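Local structure of hypothetical protein PP-LUZ7_gp033 (3PF6) at residues G35-H38 with H39-M42. The protein is of unknown function and is a small, mainly helical phage protein of the DUF6833 family whose assembly holds two copies of the chain. Numbering follows the deposited sequence.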
ATOM      1  N   GLY A  35      -2.115   3.392  15.949  1.00 23.84           N
ATOM      2  CA  GLY A  35      -3.102   2.783  16.824  1.00 25.92           C
ATOM      3  C   GLY A  35      -3.676   1.616  16.049  1.00 25.80           C
ATOM      4  O   GLY A  35      -3.391   1.441  14.873  1.00 27.02           O
ATOM      5  N   GLY A  36      -4.505   0.812  16.675  1.00 27.52           N
ATOM      6  CA  GLY A  36      -4.980  -0.340  15.923  1.00 25.87           C
ATOM      7  C   GLY A  36      -3.817  -1.317  15.728  1.00 24.28           C
ATOM      8  O   GLY A  36      -2.617  -0.994  15.921  1.00 24.39           O
ATOM      9  N   THR A  37      -4.179  -2.525  15.333  1.00 20.34           N
ATOM     10  CA  THR A  37      -3.332  -3.652  15.585  1.00 18.21           C
ATOM     11  C   THR A  37      -2.323  -3.875  14.482  1.00 17.01           C
ATOM     12  O   THR A  37      -2.522  -3.467  13.341  1.00 15.93           O
ATOM     13  CB  THR A  37      -4.198  -4.891  15.781  1.00 18.35           C
ATOM     14  OG1 THR A  37      -4.880  -5.190  14.553  1.00 16.57           O
ATOM     15  CG2 THR A  37      -5.242  -4.657  16.926  1.00 20.36           C
ATOM     16  N   HIS A  38      -1.236  -4.552  14.830  1.00 16.84           N
ATOM     17  CA  HIS A  38      -0.238  -4.950  13.849  1.00 16.47           C
ATOM     18  C   HIS A  38      -0.871  -5.833  12.768  1.00 15.45           C
ATOM     19  O   HIS A  38      -0.561  -5.688  11.579  1.00 14.18           O
ATOM     20  CB  HIS A  38       0.896  -5.696  14.524  1.00 18.16           C
ATOM     21  CG  HIS A  38       1.949  -6.179  13.573  1.00 20.00           C
ATOM     22  ND1 HIS A  38       2.961  -5.368  13.100  1.00 22.96           N
ATOM     23  CD2 HIS A  38       2.129  -7.385  12.993  1.00 19.99           C
ATOM     24  CE1 HIS A  38       3.740  -6.067  12.294  1.00 22.59           C
ATOM     25  NE2 HIS A  38       3.252  -7.290  12.204  1.00 21.06           N
ATOM     26  N   HIS A  39      -1.749  -6.753  13.182  1.00 15.17           N
ATOM     27  CA  HIS A  39      -2.448  -7.605  12.235  1.00 14.88           C
ATOM     28  C   HIS A  39      -3.226  -6.795  11.186  1.00 13.25           C
ATOM     29  O   HIS A  39      -3.115  -7.057   9.946  1.00 13.22           O
ATOM     30  CB  HIS A  39      -3.416  -8.570  12.923  1.00 16.12           C
ATOM     31  CG  HIS A  39      -4.057  -9.523  11.970  1.00 18.02           C
ATOM     32  ND1 HIS A  39      -5.284  -9.300  11.389  1.00 21.09           N
ATOM     33  CD2 HIS A  39      -3.598 -10.684  11.453  1.00 21.27           C
ATOM     34  CE1 HIS A  39      -5.557 -10.291  10.560  1.00 20.05           C
ATOM     35  NE2 HIS A  39      -4.554 -11.151  10.591  1.00 23.23           N
ATOM     36  N   ASP A  40      -4.048  -5.864  11.661  1.00 13.46           N
ATOM     37  CA  ASP A  40      -4.867  -5.080  10.737  1.00 12.47           C
ATOM     38  C   ASP A  40      -3.964  -4.233   9.842  1.00 10.96           C
ATOM     39  O   ASP A  40      -4.248  -4.042   8.671  1.00 10.13           O
ATOM     40  CB  ASP A  40      -5.873  -4.178  11.475  1.00 13.37           C
ATOM     41  CG  ASP A  40      -7.035  -4.961  12.072  1.00 17.13           C
ATOM     42  OD1 ASP A  40      -7.231  -6.154  11.709  1.00 19.66           O
ATOM     43  OD2 ASP A  40      -7.775  -4.365  12.890  1.00 17.09           O
ATOM     44  N   PHE A  41      -2.884  -3.689  10.417  1.00 11.65           N
ATOM     45  CA  PHE A  41      -1.942  -2.868   9.661  1.00 10.50           C
ATOM     46  C   PHE A  41      -1.344  -3.675   8.506  1.00 10.92           C
ATOM     47  O   PHE A  41      -1.326  -3.228   7.359  1.00 10.58           O
ATOM     48  CB  PHE A  41      -0.844  -2.343  10.587  1.00 11.41           C
ATOM     49  CG  PHE A  41       0.182  -1.524   9.888  1.00 10.66           C
ATOM     50  CD1 PHE A  41      -0.068  -0.191   9.597  1.00 12.51           C
ATOM     51  CD2 PHE A  41       1.407  -2.084   9.516  1.00 11.61           C
ATOM     52  CE1 PHE A  41       0.882   0.576   8.935  1.00 12.86           C
ATOM     53  CE2 PHE A  41       2.376  -1.316   8.855  1.00 13.11           C
ATOM     54  CZ  PHE A  41       2.101   0.006   8.555  1.00 12.59           C
HETATM   55  N   MSE A  42      -0.845  -4.881   8.812  1.00 10.31           N
HETATM   56  CA  MSE A  42      -0.257  -5.672   7.740  1.00 10.71           C
HETATM   57  C   MSE A  42      -1.300  -6.128   6.741  1.00 10.35           C
HETATM   58  O   MSE A  42      -1.005  -6.236   5.551  1.00 10.24           O
HETATM   59  CB  MSE A  42       0.525  -6.877   8.299  1.00 12.46           C
HETATM   60  CG  MSE A  42       1.748  -6.472   9.078  1.00 15.10           C
HETATM   61 SE   MSE A  42       3.070  -5.498   8.004  0.90 15.56          SE
HETATM   62  CE  MSE A  42       3.896  -7.011   7.103  1.00 17.23           C
TER
HETATM   63  O   HOH W   1      -6.847  -2.266  14.242  1.00 20.79           O
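Thr37 is the N-cap of helix 38-58, and its hydroxyl takes the backbone N-H of Asp40. The bond from Asp40 N to Thr37 OG1 is 3.1 Å long and nearly straight, at 161°. It depends on chi1 of 65°, which sets OG1 between the backbone N and the carbonyl carbon, facing the first turn. Asp40 answers through water rather than by a direct bond to Thr37 N. Its CB passes 3.4 Å from Thr37 OG1. The two side chains cross at a slant, and Asp40 CG comes 3.3 Å from Thr37 OG1. Asp40 OD2 accepts a hydrogen bond from a water whose O lies 2.7 Å away; the same water accepts from Thr37 N. OD1, the other branch, lies in the ring plane of His39 at its edge. The backbone then takes up helical bonding, Phe41 N to Thr37 O and Met42 N to His38 O. One turn on, selenomethionine Met42 runs beside His38. Its CG sits over one ring face, offset toward the rim and 3.6 Å from His38 NE2, as a CH-pi contact; SE lies obliquely at 4.9 Å from the ring centroid. Phe41 turns its ring to helix 22-32, touching Leu26, Ala29 and Arg30, and packs on Phe33 of the second subunit. One bond of a capping box is thus direct and its reciprocal runs through water; the carboxylate near the helix start probably interacts favourably with the helix dipole.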